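PDB 2G5C: prephenate dehydrogenase from Aquifex aeolicus, which probably catalyses the NAD(+)-dependent oxidative decarboxylation of prephenate to 3-(4-hydroxyphenyl)pyruvate, a step of L-tyrosine biosynthesis. Local coordinates for residues A[15-23]-A[158-166]; A[86-97]-A[110-119]. All coordinates share one frame; numbering follows the deposited sequence.

Contact 1 (A[15-23]-A[158-166]); sequences SFAKSLRRS and KRVWEDVGG
Phe16 turns the edge of its ring toward one face of the Trp161 indole, a T-shaped pair with planes 62° apart and the centroids of the phenyl and the six-membered indole ring separated by 5.3 Å. The phenyl atom CE1 lies over that indole face, offset toward the rim. Close to the phenyl plane, at another point of its edge, stands Val160, whose CG1 is 4.0 Å from Phe16 CZ. One face of the phenyl carries Leu20 CD2 from the same helix, one turn on. With CG anti to the backbone N (chi1 178°), Phe16 reaches across to the other helix although its CB does not point there. The guanidinium of Arg22 has Val164 CA at its edge.

Val164, just past the last turn of helix 151-163, packs beside Ser19: its CG1 sits 3.9 Å from Ser19 CB and 4.2 Å from Leu20 CD2. Where helix 11-22 gives out, the two segments approach through Ser23 OG, 2.6 Å from Asp163 O and 2.9 Å from Ser19 O, so that one hydroxyl proton has two carbonyls to choose between. Helix 151-163 finishes in a Schellman motif with Gly165, at positive phi, as its C-prime residue.

Strand 65-68 underlies the pair, touching Phe16 and Trp161 through Met67. The short helical segments cross at 80° with axes 10.3 Å apart, and this is helix-on-helix packing over one side of the sheet in a Rossmann-type nucleotide-binding domain, where helix 11-22 follows the glycine-rich turn that meets NAD.

Contact 2 (A[86-97]-A[110-119]); sequences LSEDATVTDQGS and LGKRFVGGHP. With NAD (nicotinamide-adenine-dinucleotide), chain E.
Val92 and Phe114 pair as parallel neighbours in the mixed sheet of the Rossmann-type domain, closing the beta-alpha-beta unit of strand 91-94, helix 101-110 and strand 114-120. Backbone bonds set the register: Val92 N gives a nearly straight bond to Arg113 O (2.9 Å), and Val115 N donates to Val92 O. Beyond them side chains take over the pairing. A chi1 of -170° carries Thr93 OG1 away from its backbone N and beside its carbonyl carbon, from where it donates to Val115 O at 2.6 Å. Asp94 OD1 receives Gly117 N from above the carboxylate plane at 2.9 Å, and Asp94 OD2 forms a salt bridge with Lys99.

Two backbone carbonyls and a carboxylate gather round Arg113. Its NH1 donates to Ser87 O within the guanidinium plane, yet meets that carbonyl from above, on the face opposite Ala90 N; its NE bonds to Leu110 O on a lone pair. Glu88 lies over one guanidinium face, with OE2 3.3 Å from Arg113 NH1; the oxygen stands well out of the plane, which makes the salt bridge electrostatic rather than a directed hydrogen bond.

Apolar packing is centred on Val92 CG1, which meets Leu110 CD1 at 3.7 Å and Phe114 CD1 a little farther off. Gln95 crosses Pro119 at about a right angle, NE2 3.5 Å from Pro119 CG, and its amide is hydrogen-bonded to Tyr136 (NE2) and Ser69 (OE1).

At the cofactor end, His118, hydrogen-bonded through ND1 to His176, receives Ser97 CA over its ring face in a CH-pi contact. Ser97 then grips the nicotinamide ribose twice: both its backbone N and its OG, the latter at 3.1 Å, hydrogen-bond to NAD O2D.

How the contacts relate
Contact 2 is nested along the chain inside the loop closed by contact 1, and the two meet in space with centres 16 Å apart. Trp161 is the main joint: its CH2 packs 3.8 Å from Gln95 NE2 and 4.0 Å from Pro119 CB, so the indole packs where strand 91-94 has just ended and on Pro119 of strand 114-120. Phe16 CB adds a looser touch, 4.3 Å from Gln95 OE1. The two contacts stand at different distances from NAD. Contact 2 binds the cofactor directly through Ser97, whereas the Trp161 side chain stays about 9 Å from NAD and about 6 Å from the side chain of the NAD-binding residue Met12.

Contact 1 (A[15-23]-A[158-166])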
# COMPACT_ATOMS: atom_id res chain seq x y z
N SER A 15 -23.52 10.56 4.26
CA SER A 15 -22.88 10.33 5.56
C SER A 15 -22.99 11.56 6.45
O SER A 15 -23.24 11.44 7.66
CB SER A 15 -21.41 9.96 5.39
OG SER A 15 -21.27 8.69 4.75
N PHE A 16 -22.81 12.74 5.87
CA PHE A 16 -22.91 13.98 6.64
C PHE A 16 -24.33 14.12 7.17
O PHE A 16 -24.53 14.48 8.33
CB PHE A 16 -22.59 15.19 5.76
CG PHE A 16 -22.72 16.51 6.49
CD1 PHE A 16 -21.79 16.87 7.46
CD2 PHE A 16 -23.77 17.37 6.20
CE1 PHE A 16 -21.91 18.09 8.14
CE2 PHE A 16 -23.90 18.58 6.88
CZ PHE A 16 -22.97 18.94 7.85
N ALA A 17 -25.30 13.82 6.31
CA ALA A 17 -26.71 13.91 6.67
C ALA A 17 -27.04 13.00 7.85
O ALA A 17 -27.69 13.42 8.81
CB ALA A 17 -27.58 13.55 5.47
N LYS A 18 -26.60 11.75 7.78
CA LYS A 18 -26.86 10.80 8.84
C LYS A 18 -26.10 11.19 10.10
O LYS A 18 -26.62 11.07 11.21
CB LYS A 18 -26.46 9.39 8.39
CG LYS A 18 -27.17 8.93 7.12
CD LYS A 18 -26.77 7.52 6.73
CE LYS A 18 -27.25 6.50 7.75
NZ LYS A 18 -26.89 5.11 7.34
N SER A 19 -24.87 11.66 9.92
CA SER A 19 -24.06 12.06 11.06
C SER A 19 -24.74 13.24 11.74
O SER A 19 -24.62 13.43 12.95
CB SER A 19 -22.66 12.46 10.61
OG SER A 19 -21.96 11.35 10.07
N LEU A 20 -25.46 14.03 10.95
CA LEU A 20 -26.16 15.20 11.46
C LEU A 20 -27.28 14.80 12.42
O LEU A 20 -27.37 15.34 13.52
CB LEU A 20 -26.75 16.01 10.30
CG LEU A 20 -26.38 17.50 10.28
CD1 LEU A 20 -26.80 18.17 11.57
CD2 LEU A 20 -24.88 17.64 10.10
N ARG A 21 -28.13 13.87 11.99
CA ARG A 21 -29.24 13.40 12.82
C ARG A 21 -28.76 12.79 14.13
O ARG A 21 -29.18 13.21 15.21
CB ARG A 21 -30.06 12.36 12.06
CG ARG A 21 -30.89 12.92 10.92
CD ARG A 21 -31.92 13.91 11.42
NE ARG A 21 -32.74 14.41 10.33
CZ ARG A 21 -33.51 15.49 10.40
NH1 ARG A 21 -33.58 16.19 11.52
NH2 ARG A 21 -34.21 15.87 9.34
N ARG A 22 -27.90 11.79 14.02
CA ARG A 22 -27.36 11.11 15.20
C ARG A 22 -26.86 12.11 16.23
O ARG A 22 -27.03 11.92 17.43
CB ARG A 22 -26.21 10.18 14.81
CG ARG A 22 -25.59 9.45 15.99
CD ARG A 22 -24.23 8.84 15.68
NE ARG A 22 -23.14 9.83 15.68
CZ ARG A 22 -22.94 10.73 14.72
NH1 ARG A 22 -23.75 10.79 13.67
NH2 ARG A 22 -21.92 11.57 14.80
N SER A 23 -26.22 13.18 15.75
CA SER A 23 -25.69 14.20 16.63
C SER A 23 -26.79 14.97 17.34
O SER A 23 -26.52 15.81 18.20
CB SER A 23 -24.79 15.17 15.85
OG SER A 23 -23.60 14.52 15.44
N LYS A 158 -17.07 25.05 11.79
CA LYS A 158 -16.14 24.33 12.66
C LYS A 158 -16.91 23.56 13.73
O LYS A 158 -16.70 22.36 13.91
CB LYS A 158 -15.17 25.29 13.34
CG LYS A 158 -14.27 24.61 14.36
CD LYS A 158 -13.29 25.59 15.00
CE LYS A 158 -12.44 24.89 16.06
NZ LYS A 158 -11.50 25.83 16.74
N ARG A 159 -17.79 24.25 14.44
CA ARG A 159 -18.58 23.62 15.49
C ARG A 159 -19.41 22.46 14.97
O ARG A 159 -19.56 21.44 15.66
CB ARG A 159 -19.50 24.64 16.16
CG ARG A 159 -18.77 25.72 16.96
CD ARG A 159 -19.76 26.51 17.82
NE ARG A 159 -19.11 27.59 18.56
CZ ARG A 159 -18.57 28.67 18.00
NH1 ARG A 159 -18.60 28.81 16.68
NH2 ARG A 159 -18.01 29.61 18.75
N VAL A 160 -19.96 22.60 13.77
CA VAL A 160 -20.79 21.56 13.17
C VAL A 160 -19.98 20.28 12.97
O VAL A 160 -20.41 19.20 13.36
CB VAL A 160 -21.36 22.01 11.81
CG1 VAL A 160 -22.23 20.90 11.22
CG2 VAL A 160 -22.16 23.29 11.97
N TRP A 161 -18.82 20.41 12.35
CA TRP A 161 -17.96 19.26 12.11
C TRP A 161 -17.61 18.58 13.43
O TRP A 161 -17.61 17.35 13.53
CB TRP A 161 -16.69 19.69 11.40
CG TRP A 161 -16.86 19.84 9.91
CD1 TRP A 161 -16.61 20.96 9.17
CD2 TRP A 161 -17.24 18.82 8.99
NE1 TRP A 161 -16.81 20.69 7.84
CE2 TRP A 161 -17.19 19.38 7.70
CE3 TRP A 161 -17.61 17.47 9.12
CZ2 TRP A 161 -17.51 18.65 6.54
CZ3 TRP A 161 -17.92 16.74 7.98
CH2 TRP A 161 -17.87 17.34 6.71
N GLU A 162 -17.30 19.38 14.45
CA GLU A 162 -16.96 18.85 15.76
C GLU A 162 -18.16 18.12 16.35
O GLU A 162 -18.00 17.14 17.09
CB GLU A 162 -16.53 19.98 16.70
CG GLU A 162 -15.36 20.80 16.17
CD GLU A 162 -14.88 21.85 17.15
OE1 GLU A 162 -15.67 22.75 17.51
OE2 GLU A 162 -13.71 21.78 17.56
N ASP A 163 -19.36 18.59 16.02
CA ASP A 163 -20.58 17.97 16.53
C ASP A 163 -20.80 16.59 15.94
O ASP A 163 -21.55 15.78 16.48
CB ASP A 163 -21.80 18.86 16.23
CG ASP A 163 -21.90 20.04 17.18
OD1 ASP A 163 -21.99 19.80 18.41
OD2 ASP A 163 -21.89 21.20 16.71
N VAL A 164 -20.14 16.31 14.82
CA VAL A 164 -20.24 15.01 14.19
C VAL A 164 -18.95 14.24 14.42
O VAL A 164 -18.57 13.38 13.62
CB VAL A 164 -20.54 15.13 12.68
CG1 VAL A 164 -21.86 15.85 12.46
CG2 VAL A 164 -19.41 15.86 11.98
N GLY A 165 -18.26 14.57 15.51
CA GLY A 165 -17.03 13.89 15.87
C GLY A 165 -15.74 14.33 15.19
O GLY A 165 -14.67 13.83 15.53
N GLY A 166 -15.83 15.26 14.25
CA GLY A 166 -14.64 15.72 13.56
C GLY A 166 -13.64 16.48 14.40
O GLY A 166 -14.00 17.12 15.39

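Contact 2 (A[86-97]-A[110-119])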
# COMPACT_ATOMS: atom_id res chain seq x y z
N LEU A 86 -29.83 31.39 -3.21
CA LEU A 86 -29.63 31.50 -1.77
C LEU A 86 -29.65 32.95 -1.31
O LEU A 86 -29.24 33.84 -2.04
CB LEU A 86 -28.29 30.88 -1.37
CG LEU A 86 -28.05 29.41 -1.72
CD1 LEU A 86 -26.61 29.02 -1.38
CD2 LEU A 86 -29.04 28.54 -0.96
N SER A 87 -30.13 33.17 -0.09
CA SER A 87 -30.15 34.51 0.46
C SER A 87 -28.73 34.76 0.94
O SER A 87 -27.97 33.81 1.16
CB SER A 87 -31.12 34.60 1.64
OG SER A 87 -30.60 33.92 2.77
N GLU A 88 -28.36 36.03 1.10
CA GLU A 88 -27.03 36.39 1.56
C GLU A 88 -26.78 35.92 2.99
O GLU A 88 -25.67 36.01 3.50
CB GLU A 88 -26.85 37.91 1.49
CG GLU A 88 -27.16 38.54 0.14
CD GLU A 88 -26.29 38.00 -0.98
OE1 GLU A 88 -25.05 38.04 -0.85
OE2 GLU A 88 -26.85 37.54 -2.00
N ASP A 89 -27.82 35.41 3.63
CA ASP A 89 -27.74 34.93 5.00
C ASP A 89 -27.32 33.45 5.09
O ASP A 89 -27.04 32.94 6.17
CB ASP A 89 -29.11 35.15 5.66
CG ASP A 89 -29.15 34.72 7.12
OD1 ASP A 89 -28.07 34.60 7.75
OD2 ASP A 89 -30.27 34.51 7.64
N ALA A 90 -27.25 32.79 3.94
CA ALA A 90 -26.88 31.38 3.90
C ALA A 90 -25.38 31.10 4.02
O ALA A 90 -24.55 31.94 3.68
CB ALA A 90 -27.40 30.75 2.60
N THR A 91 -25.05 29.91 4.53
CA THR A 91 -23.67 29.48 4.68
C THR A 91 -23.44 28.30 3.75
O THR A 91 -24.23 27.35 3.74
CB THR A 91 -23.37 29.02 6.12
OG1 THR A 91 -23.43 30.14 7.01
CG2 THR A 91 -21.98 28.38 6.20
N VAL A 92 -22.36 28.35 2.97
CA VAL A 92 -22.05 27.28 2.03
C VAL A 92 -20.64 26.75 2.27
O VAL A 92 -19.67 27.50 2.25
CB VAL A 92 -22.13 27.76 0.57
CG1 VAL A 92 -21.77 26.61 -0.38
CG2 VAL A 92 -23.52 28.29 0.27
N THR A 93 -20.54 25.44 2.49
CA THR A 93 -19.24 24.80 2.73
C THR A 93 -19.19 23.51 1.90
O THR A 93 -20.20 23.10 1.34
CB THR A 93 -19.04 24.53 4.25
OG1 THR A 93 -17.69 24.13 4.51
CG2 THR A 93 -20.00 23.45 4.74
N ASP A 94 -18.02 22.89 1.80
CA ASP A 94 -17.91 21.67 0.99
C ASP A 94 -17.16 20.50 1.63
O ASP A 94 -16.73 20.56 2.78
CB ASP A 94 -17.27 22.01 -0.37
CG ASP A 94 -15.76 22.30 -0.25
OD1 ASP A 94 -15.36 23.13 0.59
OD2 ASP A 94 -14.98 21.69 -1.02
N GLN A 95 -17.02 19.44 0.85
CA GLN A 95 -16.32 18.23 1.27
C GLN A 95 -15.27 17.85 0.23
O GLN A 95 -14.58 16.84 0.37
CB GLN A 95 -17.31 17.06 1.40
CG GLN A 95 -18.23 17.16 2.60
CD GLN A 95 -18.97 15.86 2.87
OE1 GLN A 95 -20.05 15.62 2.33
NE2 GLN A 95 -18.38 15.02 3.71
N GLY A 96 -15.15 18.67 -0.82
CA GLY A 96 -14.19 18.41 -1.88
C GLY A 96 -12.82 17.97 -1.38
O GLY A 96 -12.36 18.43 -0.34
N SER A 97 -12.19 17.06 -2.13
CA SER A 97 -10.87 16.54 -1.78
C SER A 97 -9.77 17.55 -2.06
O SER A 97 -8.68 17.47 -1.51
CB SER A 97 -10.57 15.26 -2.57
OG SER A 97 -11.48 14.22 -2.25
N LEU A 110 -19.73 33.02 -4.47
CA LEU A 110 -20.70 33.01 -3.39
C LEU A 110 -20.50 34.11 -2.36
O LEU A 110 -21.39 34.39 -1.56
CB LEU A 110 -20.67 31.65 -2.68
CG LEU A 110 -21.05 30.46 -3.57
CD1 LEU A 110 -20.82 29.17 -2.81
CD2 LEU A 110 -22.50 30.59 -4.01
N GLY A 111 -19.32 34.72 -2.38
CA GLY A 111 -19.04 35.80 -1.45
C GLY A 111 -18.74 35.35 -0.03
O GLY A 111 -18.13 34.31 0.19
N LYS A 112 -19.19 36.15 0.93
CA LYS A 112 -18.97 35.87 2.35
C LYS A 112 -19.65 34.59 2.82
O LYS A 112 -19.45 34.16 3.95
CB LYS A 112 -19.48 37.04 3.19
CG LYS A 112 -18.83 38.38 2.85
CD LYS A 112 -17.39 38.46 3.35
CE LYS A 112 -17.33 38.47 4.88
NZ LYS A 112 -15.96 38.80 5.39
N ARG A 113 -20.44 33.98 1.95
CA ARG A 113 -21.15 32.76 2.32
C ARG A 113 -20.30 31.50 2.34
O ARG A 113 -20.54 30.60 3.15
CB ARG A 113 -22.34 32.55 1.37
CG ARG A 113 -23.48 33.52 1.61
CD ARG A 113 -24.60 33.35 0.62
NE ARG A 113 -24.19 33.71 -0.73
CZ ARG A 113 -25.01 34.15 -1.68
NH1 ARG A 113 -26.30 34.29 -1.42
NH2 ARG A 113 -24.54 34.46 -2.88
N PHE A 114 -19.29 31.44 1.49
CA PHE A 114 -18.45 30.24 1.40
C PHE A 114 -17.31 30.03 2.39
O PHE A 114 -16.55 30.94 2.70
CB PHE A 114 -17.88 30.10 -0.01
CG PHE A 114 -17.13 28.83 -0.22
CD1 PHE A 114 -17.81 27.62 -0.32
CD2 PHE A 114 -15.74 28.82 -0.27
CE1 PHE A 114 -17.12 26.42 -0.46
CE2 PHE A 114 -15.04 27.63 -0.41
CZ PHE A 114 -15.73 26.42 -0.50
N VAL A 115 -17.20 28.78 2.84
CA VAL A 115 -16.16 28.32 3.75
C VAL A 115 -15.69 26.96 3.23
O VAL A 115 -16.48 26.01 3.17
CB VAL A 115 -16.69 28.15 5.18
CG1 VAL A 115 -15.56 27.67 6.09
CG2 VAL A 115 -17.26 29.47 5.69
N GLY A 116 -14.42 26.87 2.86
CA GLY A 116 -13.87 25.63 2.34
C GLY A 116 -13.58 24.56 3.38
O GLY A 116 -13.08 24.86 4.47
N GLY A 117 -13.89 23.31 3.05
CA GLY A 117 -13.66 22.21 3.97
C GLY A 117 -13.29 20.90 3.30
O GLY A 117 -13.56 20.69 2.11
N HIS A 118 -12.66 20.01 4.07
CA HIS A 118 -12.24 18.70 3.57
C HIS A 118 -12.12 17.68 4.69
O HIS A 118 -11.14 17.70 5.45
CB HIS A 118 -10.89 18.79 2.86
CG HIS A 118 -10.35 17.46 2.43
ND1 HIS A 118 -9.03 17.28 2.07
CD2 HIS A 118 -10.94 16.25 2.30
CE1 HIS A 118 -8.84 16.01 1.74
NE2 HIS A 118 -9.98 15.37 1.87
N PRO A 119 -13.11 16.79 4.82
CA PRO A 119 -13.07 15.76 5.86
C PRO A 119 -12.14 14.64 5.41
O PRO A 119 -12.23 14.17 4.28
CB PRO A 119 -14.53 15.31 5.94
CG PRO A 119 -14.97 15.43 4.51
CD PRO A 119 -14.40 16.78 4.12
PA NAD E . -20.67 9.59 -4.80
O1A NAD E . -21.06 8.60 -3.79
O2A NAD E . -20.45 9.07 -6.20
O5B NAD E . -21.77 10.74 -4.76
C5B NAD E . -21.68 11.83 -5.63
C4B NAD E . -23.07 12.36 -5.91
O4B NAD E . -22.88 13.42 -6.81
C3B NAD E . -23.97 11.34 -6.64
O3B NAD E . -25.15 11.04 -5.90
C2B NAD E . -24.22 12.02 -7.99
O2B NAD E . -25.46 11.73 -8.61
C1B NAD E . -24.03 13.46 -7.59
N9A NAD E . -23.81 14.47 -8.64
C8A NAD E . -23.01 14.41 -9.76
N7A NAD E . -23.11 15.58 -10.42
C5A NAD E . -23.96 16.39 -9.75
C6A NAD E . -24.44 17.69 -9.94
N6A NAD E . -24.06 18.41 -10.99
N1A NAD E . -25.33 18.25 -9.02
C2A NAD E . -25.75 17.52 -7.91
N3A NAD E . -25.28 16.23 -7.71
C4A NAD E . -24.40 15.69 -8.62
O3 NAD E . -19.31 10.39 -4.36
PN NAD E . -18.78 10.60 -2.85
O1N NAD E . -19.95 10.75 -1.97
O2N NAD E . -17.85 9.48 -2.54
O5D NAD E . -17.89 11.95 -2.83
C5D NAD E . -18.47 13.21 -3.10
C4D NAD E . -17.46 14.37 -2.91
O4D NAD E . -16.74 14.19 -1.70
C3D NAD E . -16.41 14.62 -4.00
O3D NAD E . -16.42 16.01 -4.34
C2D NAD E . -15.08 14.20 -3.39
O2D NAD E . -13.99 15.00 -3.86
C1D NAD E . -15.34 14.32 -1.89
N1N NAD E . -14.66 13.32 -1.01
C2N NAD E . -14.80 11.97 -1.30
C3N NAD E . -14.17 11.01 -0.50
C7N NAD E . -14.34 9.56 -0.82
O7N NAD E . -13.72 8.65 -0.02
N7N NAD E . -15.06 9.12 -1.84
C4N NAD E . -13.39 11.45 0.61
C5N NAD E . -13.25 12.82 0.90
C6N NAD E . -13.90 13.76 0.07